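ORF59 (Human herpesvirus 8, PDB 3HSL) acts as the accessory subunit of the viral DNA polymerase in lytic replication, raising its processivity, probably by sliding along the template with it. Local coordinates at residues 101-106 with 131-136; 186-191 with 209-214; 198-203 with 218-223. All coordinates share one frame; numbering follows the deposited sequence.

Interaction 1: residues 101-106 with 131-136; sequences RELFGA and VRTTIS
E102, on helix 99-103, packs its CB 3.9 Å from CG1 of I135. Its carboxylate takes no part in this apolar approach: the chain bends at its second torsion (chi2 -59°), and OE1 hydrogen-bonds the hydroxyl of Y137, at the end of strand 130-137, the strand that carries I135. G96 of the second subunit packs on this glutamate as well, so the helix end also borders the dimer partner. One residue on, L103 reaches across with a single methyl. CD2 is 3.8 Å from CD1 of I135 and 4.1 Å from CG2 of T133, and the L103 side chain crosses those of T133 and I135 at about a right angle. T133 and I135, two residues apart, point from the same face of strand 130-137 toward the helix. With its methyl turned to L103, T133 contributes carbon, not its hydroxyl, to the interface, which contains no hydrogen bond. L21 of helix 18-35 touches L103, and I113 and A111 of the adjoining strand extend the apolar floor beside T133 and I135. A short helix thus rests on the face of an antiparallel sheet, consistent with the processivity-factor family to which the protein belongs.

Interaction 2: residues 186-191 with 209-214; sequences RQQKTK and FSLGGV
Q188 reaches from the loop after helix 175-186 to two residues of a beta hairpin, L211 and V214, and the two halves of its side chain meet quite different surroundings. The buried half is the inner one. CB of Q188 lies 3.8 Å from CD1 of L211, a buried leucine that points toward the loop. The carbon chain of L211 leaves its backbone fully extended, with CG opposite the amide nitrogen (chi1 -162°), which carries its methyl out from the strand to the glutamine. L211 also packs on V196 of the neighbouring strand 195-201.

The outer half lies at the exposed rim. Q188 folds back at chi2 (-55°), the two side chains come from opposite directions, and OE1 of Q188 touches CG2 of V214. OE1 is 3.4 Å and CD 3.8 Å from that methyl, a van der Waals approach without a hydrogen bond, while NE2 makes a weak hydrogen bond to the carbonyl oxygen of W184. V214 is exposed, as are the glycines G212 and G213 that precede it and the loop residues from K189 to K191.

What sets L211 and V214 side by side is the tight reversal between them, a type II' beta turn with the two glycines at its corners. It is closed by bonds from L211 N to V214 O (3.0 Å) and from V214 N to L211 O (2.8 Å). The hairpin joins strands 206-211 and 214-222. W184 of helix 175-186 touches V214 and F209, and L181 of that helix touches F209 too, so Q188 adds to the packing of W184 and L181 against this hairpin.

Interaction 3: residues 198-203 with 218-223; sequences VSVSET and IDFKPE
V200 and F220 meet across the middle strand of an antiparallel meander, in which strand 206-211 lies between strands 195-201 and 214-222. The backbones on the two sides are accordingly far apart, with 9.5 Å between the CA atoms of S201 and D219, and the gap is spanned by side chains. F220 does most of the reaching. It sits where strand 214-222 is interrupted, and its chi1 of 58° sets the ring between its own backbone nitrogen and carbonyl carbon, from where the far end of the ring extends toward the other outer strand. There CZ, the para carbon, lies 4.1 Å from CG1 of V200. The valine offers the methyl that is opposite its backbone nitrogen (chi1 -176°). The two side chains cross at about a right angle. A second, looser approach comes from the backbone, the carbonyl oxygen of S201 standing obliquely to the ring at 4.5 Å from CZ of F220. The hydroxyl of S201 is engaged instead in the loop after the strand, in a hydrogen bond with the backbone nitrogen of L204.

V207 of the intervening strand touches both V200 and F220, and V244 does the same from a loop; L171 on strand 169-172 packs against the phenylalanine, and W276 of strand 270-276 against the valine. V200 pairs through its backbone with A248, on the next strand out, while F220 pairs with S205, just before the middle strand. Between V200 and F220 themselves no hydrogen bond or charge is involved. With two buried hydrocarbon groups meeting at a single methyl-to-ring point, the attraction probably rests on dispersion and the exclusion of water, and it carries little directional preference.

How the interactions relate
From the N terminus, interaction 1 comes first, joining 101-106 to 131-136 and closing a loop that includes all of strand 108-116 and an unmodelled stretch. It is complete before the other two begin and lies on the opposite side of the chain's centre, about 41 Å from interaction 2 and 44 Å from interaction 3 between centres. Those two cross: 198-203 falls inside the loop closed by 186-191 and 209-214, while 218-223 lies beyond it. They also touch, F209 CE1 being 3.6 Å from V198 CG1. Together they bind the loop after helix 175-186 and the strands from 195 to 222 into one region, whereas interaction 1 joins a helix to a separate sheet.

Interaction 1: residues 101-106 with 131-136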
ATOM      1  N   ARG A 101       9.620  -2.894  -3.776  1.00 19.19           N
ATOM      2  CA  ARG A 101       9.219  -1.855  -2.833  1.00 19.82           C
ATOM      3  C   ARG A 101      10.115  -1.925  -1.606  1.00 20.52           C
ATOM      4  O   ARG A 101      10.585  -0.904  -1.111  1.00 20.82           O
ATOM      5  CB  ARG A 101       7.802  -2.049  -2.350  1.00 19.76           C
ATOM      6  CG  ARG A 101       7.288  -0.843  -1.638  1.00 20.15           C
ATOM      7  CD  ARG A 101       6.388  -1.229  -0.518  1.00 19.58           C
ATOM      8  NE  ARG A 101       5.807  -0.049   0.099  1.00 20.03           N
ATOM      9  CZ  ARG A 101       5.558   0.055   1.405  1.00 19.89           C
ATOM     10  NH1 ARG A 101       5.859  -0.950   2.211  1.00 19.44           N
ATOM     11  NH2 ARG A 101       5.023   1.163   1.908  1.00 19.16           N
ATOM     12  N   GLU A 102      10.337  -3.150  -1.133  1.00 21.03           N
ATOM     13  CA  GLU A 102      11.157  -3.427   0.038  1.00 21.25           C
ATOM     14  C   GLU A 102      12.644  -3.417  -0.288  1.00 21.58           C
ATOM     15  O   GLU A 102      13.453  -3.060   0.564  1.00 22.04           O
ATOM     16  CB  GLU A 102      10.784  -4.782   0.638  1.00 21.26           C
ATOM     17  CG  GLU A 102       9.293  -4.946   0.921  1.00 21.81           C
ATOM     18  CD  GLU A 102       8.765  -3.897   1.871  1.00 24.18           C
ATOM     19  OE1 GLU A 102       9.451  -3.620   2.889  1.00 25.52           O
ATOM     20  OE2 GLU A 102       7.663  -3.351   1.600  1.00 24.13           O
ATOM     21  N   LEU A 103      13.024  -3.804  -1.504  1.00 21.32           N
ATOM     22  CA  LEU A 103      14.451  -3.779  -1.837  1.00 21.53           C
ATOM     23  C   LEU A 103      14.946  -2.340  -1.876  1.00 21.53           C
ATOM     24  O   LEU A 103      16.091  -2.079  -1.549  1.00 21.97           O
ATOM     25  CB  LEU A 103      14.765  -4.503  -3.152  1.00 21.45           C
ATOM     26  CG  LEU A 103      14.517  -6.016  -3.205  1.00 21.90           C
ATOM     27  CD1 LEU A 103      14.720  -6.554  -4.615  1.00 21.62           C
ATOM     28  CD2 LEU A 103      15.384  -6.775  -2.215  1.00 21.81           C
ATOM     29  N   PHE A 104      14.066  -1.424  -2.279  1.00 21.39           N
ATOM     30  CA  PHE A 104      14.355   0.014  -2.373  1.00 21.06           C
ATOM     31  C   PHE A 104      13.906   0.828  -1.168  1.00 20.95           C
ATOM     32  O   PHE A 104      14.006   2.057  -1.180  1.00 20.82           O
ATOM     33  CB  PHE A 104      13.731   0.621  -3.635  1.00 20.77           C
ATOM     34  CG  PHE A 104      14.467   0.301  -4.893  1.00 20.66           C
ATOM     35  CD1 PHE A 104      15.461   1.166  -5.359  1.00 20.48           C
ATOM     36  CD2 PHE A 104      14.183  -0.846  -5.614  1.00 20.82           C
ATOM     37  CE1 PHE A 104      16.155   0.895  -6.517  1.00 19.80           C
ATOM     38  CE2 PHE A 104      14.877  -1.130  -6.783  1.00 20.37           C
ATOM     39  CZ  PHE A 104      15.868  -0.251  -7.232  1.00 20.25           C
ATOM     40  N   GLY A 105      13.411   0.154  -0.136  1.00 21.00           N
ATOM     41  CA  GLY A 105      12.966   0.856   1.058  1.00 21.55           C
ATOM     42  C   GLY A 105      14.055   1.760   1.595  1.00 22.03           C
ATOM     43  O   GLY A 105      15.235   1.422   1.528  1.00 21.97           O
ATOM     44  N   ALA A 106      13.661   2.910   2.125  1.00 22.80           N
ATOM     45  CA  ALA A 106      14.619   3.855   2.691  1.00 23.63           C
ATOM     46  C   ALA A 106      15.239   3.311   3.976  1.00 24.48           C
ATOM     47  O   ALA A 106      16.462   3.328   4.165  1.00 24.82           O
ATOM     48  CB  ALA A 106      13.944   5.200   2.969  1.00 23.30           C
ATOM     49  N   VAL A 131      11.562 -18.824  -3.956  1.00 22.65           N
ATOM     50  CA  VAL A 131      12.332 -17.596  -3.744  1.00 21.82           C
ATOM     51  C   VAL A 131      12.184 -17.090  -2.316  1.00 21.23           C
ATOM     52  O   VAL A 131      11.064 -16.996  -1.816  1.00 20.67           O
ATOM     53  CB  VAL A 131      11.771 -16.390  -4.523  1.00 21.85           C
ATOM     54  CG1 VAL A 131      12.827 -15.328  -4.629  1.00 21.52           C
ATOM     55  CG2 VAL A 131      11.389 -16.753  -5.891  1.00 24.40           C
ATOM     56  N   ARG A 132      13.299 -16.772  -1.665  1.00 21.12           N
ATOM     57  CA  ARG A 132      13.262 -16.150  -0.343  1.00 22.01           C
ATOM     58  C   ARG A 132      13.947 -14.808  -0.391  1.00 21.98           C
ATOM     59  O   ARG A 132      15.075 -14.693  -0.890  1.00 22.77           O
ATOM     60  CB  ARG A 132      13.981 -16.872   0.778  1.00 22.94           C
ATOM     61  CG  ARG A 132      13.273 -17.898   1.604  1.00 25.96           C
ATOM     62  CD  ARG A 132      14.112 -17.945   2.896  1.00 28.21           C
ATOM     63  NE  ARG A 132      15.543 -18.026   2.561  1.00 31.46           N
ATOM     64  CZ  ARG A 132      16.552 -17.941   3.426  1.00 33.50           C
ATOM     65  NH1 ARG A 132      16.314 -17.764   4.717  1.00 35.18           N
ATOM     66  NH2 ARG A 132      17.811 -18.029   3.002  1.00 33.98           N
ATOM     67  N   THR A 133      13.272 -13.797   0.127  1.00 21.12           N
ATOM     68  CA  THR A 133      13.844 -12.477   0.180  1.00 20.59           C
ATOM     69  C   THR A 133      13.833 -12.153   1.651  1.00 20.86           C
ATOM     70  O   THR A 133      12.813 -12.292   2.342  1.00 21.19           O
ATOM     71  CB  THR A 133      13.040 -11.450  -0.635  1.00 20.61           C
ATOM     72  OG1 THR A 133      13.039 -11.843  -2.014  1.00 20.22           O
ATOM     73  CG2 THR A 133      13.643 -10.059  -0.515  1.00 19.50           C
ATOM     74  N   THR A 134      14.985 -11.725   2.129  1.00 20.64           N
ATOM     75  CA  THR A 134      15.139 -11.363   3.498  1.00 20.20           C
ATOM     76  C   THR A 134      15.448  -9.901   3.513  1.00 20.21           C
ATOM     77  O   THR A 134      16.395  -9.475   2.849  1.00 20.12           O
ATOM     78  CB  THR A 134      16.293 -12.132   4.128  1.00 20.10           C
ATOM     79  OG1 THR A 134      15.924 -13.513   4.198  1.00 20.73           O
ATOM     80  CG2 THR A 134      16.577 -11.633   5.548  1.00 19.46           C
ATOM     81  N   ILE A 135      14.648  -9.146   4.265  1.00 19.98           N
ATOM     82  CA  ILE A 135      14.858  -7.714   4.425  1.00 20.41           C
ATOM     83  C   ILE A 135      15.159  -7.414   5.921  1.00 20.96           C
ATOM     84  O   ILE A 135      14.510  -7.974   6.824  1.00 20.97           O
ATOM     85  CB  ILE A 135      13.642  -6.868   3.936  1.00 20.52           C
ATOM     86  CG1 ILE A 135      13.223  -7.209   2.483  1.00 20.96           C
ATOM     87  CG2 ILE A 135      13.924  -5.378   4.091  1.00 19.81           C
ATOM     88  CD1 ILE A 135      14.268  -6.957   1.376  1.00 20.78           C
ATOM     89  N   SER A 136      16.142  -6.539   6.168  1.00 20.81           N
ATOM     90  CA  SER A 136      16.532  -6.134   7.510  1.00 20.68           C
ATOM     91  C   SER A 136      16.411  -4.628   7.534  1.00 20.76           C
ATOM     92  O   SER A 136      17.079  -3.942   6.770  1.00 20.46           O
ATOM     93  CB  SER A 136      17.961  -6.555   7.816  1.00 20.93           C
ATOM     94  OG  SER A 136      18.092  -7.958   7.704  1.00 21.67           O
TER

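Interaction 2: residues 186-191 with 209-214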
ATOM      1  N   ARG A 186      -1.626  13.146 -25.128  1.00 29.29           N
ATOM      2  CA  ARG A 186      -2.697  12.962 -24.144  1.00 30.91           C
ATOM      3  C   ARG A 186      -3.980  13.737 -24.424  1.00 30.67           C
ATOM      4  O   ARG A 186      -5.039  13.372 -23.920  1.00 30.79           O
ATOM      5  CB  ARG A 186      -2.237  13.174 -22.698  1.00 32.14           C
ATOM      6  CG  ARG A 186      -1.740  14.561 -22.356  1.00 37.39           C
ATOM      7  CD  ARG A 186      -1.749  14.743 -20.837  1.00 42.31           C
ATOM      8  NE  ARG A 186      -0.988  13.690 -20.162  1.00 46.10           N
ATOM      9  CZ  ARG A 186       0.284  13.797 -19.791  1.00 47.63           C
ATOM     10  NH1 ARG A 186       0.967  14.914 -20.020  1.00 48.55           N
ATOM     11  NH2 ARG A 186       0.875  12.779 -19.185  1.00 48.36           N
ATOM     12  N   GLN A 187      -3.911  14.798 -25.219  1.00 30.49           N
ATOM     13  CA  GLN A 187      -5.133  15.521 -25.500  1.00 30.43           C
ATOM     14  C   GLN A 187      -5.897  14.851 -26.648  1.00 30.46           C
ATOM     15  O   GLN A 187      -6.971  15.309 -27.043  1.00 30.55           O
ATOM     16  CB  GLN A 187      -4.901  17.027 -25.669  1.00 30.47           C
ATOM     17  CG  GLN A 187      -4.111  17.464 -26.873  1.00 31.59           C
ATOM     18  CD  GLN A 187      -3.739  18.936 -26.814  1.00 31.80           C
ATOM     19  OE1 GLN A 187      -3.552  19.498 -25.736  1.00 31.68           O
ATOM     20  NE2 GLN A 187      -3.626  19.565 -27.976  1.00 32.25           N
ATOM     21  N   GLN A 188      -5.327  13.761 -27.172  1.00 30.35           N
ATOM     22  CA  GLN A 188      -5.954  12.980 -28.242  1.00 30.21           C
ATOM     23  C   GLN A 188      -6.589  11.755 -27.622  1.00 30.48           C
ATOM     24  O   GLN A 188      -7.451  11.119 -28.223  1.00 30.38           O
ATOM     25  CB  GLN A 188      -4.933  12.513 -29.275  1.00 29.96           C
ATOM     26  CG  GLN A 188      -4.119  13.623 -29.863  1.00 29.44           C
ATOM     27  CD  GLN A 188      -4.970  14.697 -30.457  1.00 28.99           C
ATOM     28  OE1 GLN A 188      -6.073  14.442 -30.951  1.00 29.15           O
ATOM     29  NE2 GLN A 188      -4.466  15.921 -30.419  1.00 29.06           N
ATOM     30  N   LYS A 189      -6.145  11.438 -26.406  1.00 31.06           N
ATOM     31  CA  LYS A 189      -6.618  10.289 -25.641  1.00 31.34           C
ATOM     32  C   LYS A 189      -8.108  10.401 -25.345  1.00 31.88           C
ATOM     33  O   LYS A 189      -8.629  11.501 -25.125  1.00 32.10           O
ATOM     34  CB  LYS A 189      -5.821  10.188 -24.348  1.00 31.07           C
ATOM     35  CG  LYS A 189      -6.067   8.939 -23.534  1.00 31.45           C
ATOM     36  CD  LYS A 189      -5.057   8.886 -22.408  1.00 30.95           C
ATOM     37  CE  LYS A 189      -5.090   7.580 -21.665  1.00 30.39           C
ATOM     38  NZ  LYS A 189      -3.936   7.575 -20.724  1.00 30.51           N
ATOM     39  N   THR A 190      -8.783   9.255 -25.349  1.00 32.20           N
ATOM     40  CA  THR A 190     -10.214   9.176 -25.069  1.00 32.44           C
ATOM     41  C   THR A 190     -10.376   8.134 -23.960  1.00 32.97           C
ATOM     42  O   THR A 190      -9.421   7.896 -23.193  1.00 33.13           O
ATOM     43  CB  THR A 190     -11.049   8.827 -26.339  1.00 32.43           C
ATOM     44  OG1 THR A 190     -10.605   7.581 -26.888  1.00 32.60           O
ATOM     45  CG2 THR A 190     -10.924   9.921 -27.407  1.00 31.26           C
ATOM     46  N   LYS A 191     -11.555   7.515 -23.857  1.00 33.20           N
ATOM     47  CA  LYS A 191     -11.770   6.490 -22.823  1.00 33.30           C
ATOM     48  C   LYS A 191     -11.134   5.211 -23.362  1.00 33.12           C
ATOM     49  O   LYS A 191     -10.429   4.500 -22.639  1.00 33.00           O
ATOM     50  CB  LYS A 191     -13.256   6.255 -22.516  1.00 33.54           C
ATOM     51  CG  LYS A 191     -14.103   7.502 -22.182  1.00 34.30           C
ATOM     52  CD  LYS A 191     -14.284   8.435 -23.395  1.00 33.78           C
ATOM     53  CE  LYS A 191     -15.102   9.654 -23.026  1.00 33.76           C
ATOM     54  NZ  LYS A 191     -15.232  10.570 -24.186  1.00 34.21           N
ATOM     55  N   PHE A 209       3.382  11.900 -35.955  1.00 14.63           N
ATOM     56  CA  PHE A 209       2.507  11.114 -35.085  1.00 14.46           C
ATOM     57  C   PHE A 209       1.117  11.292 -35.664  1.00 14.74           C
ATOM     58  O   PHE A 209       0.619  12.405 -35.765  1.00 14.91           O
ATOM     59  CB  PHE A 209       2.648  11.560 -33.627  1.00 14.01           C
ATOM     60  CG  PHE A 209       4.028  11.300 -33.049  1.00 13.75           C
ATOM     61  CD1 PHE A 209       4.270  10.169 -32.253  1.00 14.33           C
ATOM     62  CD2 PHE A 209       5.088  12.174 -33.298  1.00 14.35           C
ATOM     63  CE1 PHE A 209       5.551   9.912 -31.708  1.00 13.63           C
ATOM     64  CE2 PHE A 209       6.375  11.934 -32.762  1.00 14.80           C
ATOM     65  CZ  PHE A 209       6.606  10.796 -31.964  1.00 14.30           C
ATOM     66  N   SER A 210       0.507  10.181 -36.049  1.00 15.57           N
ATOM     67  CA  SER A 210      -0.805  10.186 -36.684  1.00 17.08           C
ATOM     68  C   SER A 210      -1.812   9.334 -35.954  1.00 18.01           C
ATOM     69  O   SER A 210      -1.588   8.142 -35.682  1.00 17.81           O
ATOM     70  CB  SER A 210      -0.692   9.721 -38.143  1.00 17.14           C
ATOM     71  OG  SER A 210      -1.972   9.657 -38.741  1.00 16.85           O
ATOM     72  N   LEU A 211      -2.938   9.956 -35.645  1.00 19.37           N
ATOM     73  CA  LEU A 211      -3.945   9.268 -34.882  1.00 21.10           C
ATOM     74  C   LEU A 211      -5.337   9.794 -35.234  1.00 21.74           C
ATOM     75  O   LEU A 211      -5.529  10.998 -35.431  1.00 21.71           O
ATOM     76  CB  LEU A 211      -3.601   9.533 -33.418  1.00 21.55           C
ATOM     77  CG  LEU A 211      -4.109   8.728 -32.242  1.00 22.95           C
ATOM     78  CD1 LEU A 211      -3.509   9.405 -31.042  1.00 24.85           C
ATOM     79  CD2 LEU A 211      -5.606   8.733 -32.145  1.00 24.35           C
ATOM     80  N   GLY A 212      -6.311   8.893 -35.312  1.00 22.56           N
ATOM     81  CA  GLY A 212      -7.662   9.297 -35.675  1.00 23.27           C
ATOM     82  C   GLY A 212      -7.446  10.029 -36.976  1.00 23.95           C
ATOM     83  O   GLY A 212      -6.937   9.442 -37.941  1.00 24.51           O
ATOM     84  N   GLY A 213      -7.820  11.307 -37.009  1.00 24.08           N
ATOM     85  CA  GLY A 213      -7.650  12.134 -38.210  1.00 23.61           C
ATOM     86  C   GLY A 213      -6.782  13.368 -38.006  1.00 23.53           C
ATOM     87  O   GLY A 213      -6.936  14.348 -38.720  1.00 23.64           O
ATOM     88  N   VAL A 214      -5.870  13.329 -37.034  1.00 23.44           N
ATOM     89  CA  VAL A 214      -4.975  14.458 -36.739  1.00 23.50           C
ATOM     90  C   VAL A 214      -3.522  14.013 -36.668  1.00 23.65           C
ATOM     91  O   VAL A 214      -3.238  12.878 -36.301  1.00 23.80           O
ATOM     92  CB  VAL A 214      -5.347  15.186 -35.414  1.00 23.68           C
ATOM     93  CG1 VAL A 214      -6.623  16.007 -35.576  1.00 23.50           C
ATOM     94  CG2 VAL A 214      -5.435  14.203 -34.232  1.00 22.90           C
TER

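Interaction 3: residues 198-203 with 218-223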
ATOM      1  N   VAL A 198       3.454   6.040 -36.030  1.00 13.00           N
ATOM      2  CA  VAL A 198       4.618   6.900 -35.855  1.00 12.06           C
ATOM      3  C   VAL A 198       5.476   6.604 -37.070  1.00 11.99           C
ATOM      4  O   VAL A 198       5.802   5.457 -37.317  1.00 13.14           O
ATOM      5  CB  VAL A 198       5.414   6.470 -34.616  1.00 12.09           C
ATOM      6  CG1 VAL A 198       6.491   7.493 -34.260  1.00 11.61           C
ATOM      7  CG2 VAL A 198       4.484   6.295 -33.403  1.00 12.90           C
ATOM      8  N   SER A 199       5.857   7.599 -37.847  1.00 11.26           N
ATOM      9  CA  SER A 199       6.676   7.294 -39.011  1.00 10.93           C
ATOM     10  C   SER A 199       7.867   8.218 -39.091  1.00 10.78           C
ATOM     11  O   SER A 199       7.881   9.273 -38.456  1.00 11.42           O
ATOM     12  CB  SER A 199       5.870   7.336 -40.310  1.00 10.81           C
ATOM     13  OG  SER A 199       5.361   8.622 -40.537  1.00 10.10           O
ATOM     14  N   VAL A 200       8.863   7.822 -39.869  1.00  9.91           N
ATOM     15  CA  VAL A 200      10.056   8.609 -40.003  1.00  9.90           C
ATOM     16  C   VAL A 200      10.402   8.630 -41.462  1.00 10.53           C
ATOM     17  O   VAL A 200      10.445   7.586 -42.121  1.00 10.71           O
ATOM     18  CB  VAL A 200      11.244   7.992 -39.206  1.00 10.11           C
ATOM     19  CG1 VAL A 200      12.464   8.880 -39.272  1.00 10.13           C
ATOM     20  CG2 VAL A 200      10.885   7.804 -37.758  1.00  9.58           C
ATOM     21  N   SER A 201      10.647   9.835 -41.954  1.00 10.85           N
ATOM     22  CA  SER A 201      11.006  10.077 -43.326  1.00 11.38           C
ATOM     23  C   SER A 201      12.490  10.340 -43.424  1.00 12.33           C
ATOM     24  O   SER A 201      13.009  11.196 -42.708  1.00 12.82           O
ATOM     25  CB  SER A 201      10.296  11.328 -43.798  1.00 11.03           C
ATOM     26  OG  SER A 201      10.854  11.739 -45.021  1.00 11.42           O
ATOM     27  N   GLU A 202      13.187   9.623 -44.294  1.00 13.09           N
ATOM     28  CA  GLU A 202      14.603   9.883 -44.435  1.00 14.36           C
ATOM     29  C   GLU A 202      14.792  11.110 -45.352  1.00 14.73           C
ATOM     30  O   GLU A 202      15.687  11.926 -45.115  1.00 14.74           O
ATOM     31  CB  GLU A 202      15.353   8.669 -44.973  1.00 14.82           C
ATOM     32  CG  GLU A 202      16.842   8.946 -45.148  1.00 18.18           C
ATOM     33  CD  GLU A 202      17.572   7.893 -45.963  1.00 21.65           C
ATOM     34  OE1 GLU A 202      18.628   8.250 -46.526  1.00 22.83           O
ATOM     35  OE2 GLU A 202      17.112   6.725 -46.055  1.00 23.08           O
ATOM     36  N   THR A 203      13.952  11.233 -46.387  1.00 14.84           N
ATOM     37  CA  THR A 203      14.020  12.360 -47.330  1.00 15.27           C
ATOM     38  C   THR A 203      13.937  13.687 -46.583  1.00 15.59           C
ATOM     39  O   THR A 203      14.849  14.516 -46.655  1.00 15.85           O
ATOM     40  CB  THR A 203      12.891  12.309 -48.392  1.00 15.24           C
ATOM     41  OG1 THR A 203      13.001  11.105 -49.155  1.00 15.75           O
ATOM     42  CG2 THR A 203      12.968  13.509 -49.341  1.00 15.56           C
ATOM     43  N   ILE A 218       7.171  16.701 -36.617  1.00 23.41           N
ATOM     44  CA  ILE A 218       8.371  17.169 -35.938  1.00 23.13           C
ATOM     45  C   ILE A 218       9.586  16.957 -36.839  1.00 23.20           C
ATOM     46  O   ILE A 218       9.803  15.853 -37.344  1.00 23.44           O
ATOM     47  CB  ILE A 218       8.622  16.418 -34.621  1.00 23.10           C
ATOM     48  CG1 ILE A 218       7.444  16.600 -33.653  1.00 22.90           C
ATOM     49  CG2 ILE A 218       9.934  16.890 -33.993  1.00 22.70           C
ATOM     50  CD1 ILE A 218       7.567  15.812 -32.376  1.00 22.21           C
ATOM     51  N   ASP A 219      10.379  17.998 -37.051  1.00 22.99           N
ATOM     52  CA  ASP A 219      11.576  17.823 -37.864  1.00 22.82           C
ATOM     53  C   ASP A 219      12.799  17.710 -36.954  1.00 22.37           C
ATOM     54  O   ASP A 219      12.769  18.160 -35.810  1.00 22.45           O
ATOM     55  CB  ASP A 219      11.731  18.900 -38.948  1.00 22.97           C
ATOM     56  CG  ASP A 219      11.813  20.305 -38.391  1.00 23.45           C
ATOM     57  OD1 ASP A 219      11.529  20.507 -37.196  1.00 23.78           O
ATOM     58  OD2 ASP A 219      12.166  21.220 -39.170  1.00 24.07           O
ATOM     59  N   PHE A 220      13.869  17.108 -37.460  1.00 21.87           N
ATOM     60  CA  PHE A 220      15.092  16.935 -36.674  1.00 21.44           C
ATOM     61  C   PHE A 220      16.357  17.099 -37.513  1.00 21.69           C
ATOM     62  O   PHE A 220      16.321  16.973 -38.736  1.00 21.52           O
ATOM     63  CB  PHE A 220      15.090  15.557 -35.985  1.00 20.81           C
ATOM     64  CG  PHE A 220      14.971  14.395 -36.939  1.00 19.14           C
ATOM     65  CD1 PHE A 220      16.103  13.847 -37.539  1.00 18.54           C
ATOM     66  CD2 PHE A 220      13.727  13.849 -37.236  1.00 17.54           C
ATOM     67  CE1 PHE A 220      15.996  12.777 -38.420  1.00 17.32           C
ATOM     68  CE2 PHE A 220      13.613  12.793 -38.101  1.00 16.32           C
ATOM     69  CZ  PHE A 220      14.749  12.252 -38.699  1.00 16.73           C
ATOM     70  N   LYS A 221      17.475  17.385 -36.854  1.00 22.18           N
ATOM     71  CA  LYS A 221      18.740  17.515 -37.571  1.00 22.87           C
ATOM     72  C   LYS A 221      19.363  16.113 -37.550  1.00 23.78           C
ATOM     73  O   LYS A 221      19.629  15.553 -36.472  1.00 23.72           O
ATOM     74  CB  LYS A 221      19.667  18.569 -36.946  1.00 22.28           C
ATOM     75  N   PRO A 222      19.592  15.534 -38.740  1.00 24.44           N
ATOM     76  CA  PRO A 222      20.181  14.204 -38.798  1.00 25.30           C
ATOM     77  C   PRO A 222      21.707  14.252 -38.722  1.00 26.49           C
ATOM     78  O   PRO A 222      22.323  15.076 -39.408  1.00 26.79           O
ATOM     79  CB  PRO A 222      19.733  13.694 -40.169  1.00 25.27           C
ATOM     80  CG  PRO A 222      19.593  14.930 -41.010  1.00 24.51           C
ATOM     81  CD  PRO A 222      19.309  16.081 -40.083  1.00 24.36           C
ATOM     82  N   GLU A 223      22.316  13.391 -37.906  1.00 27.47           N
ATOM     83  CA  GLU A 223      23.781  13.373 -37.806  1.00 28.85           C
ATOM     84  C   GLU A 223      24.511  12.671 -38.954  1.00 29.67           C
ATOM     85  O   GLU A 223      24.234  11.507 -39.254  1.00 29.91           O
ATOM     86  CB  GLU A 223      24.264  12.849 -36.447  1.00 28.99           C
ATOM     87  CG  GLU A 223      24.198  13.866 -35.302  1.00 29.68           C
ATOM     88  CD  GLU A 223      25.178  15.056 -35.454  1.00 30.23           C
ATOM     89  OE1 GLU A 223      25.777  15.270 -36.542  1.00 28.95           O
ATOM     90  OE2 GLU A 223      25.342  15.786 -34.449  1.00 31.01           O
TER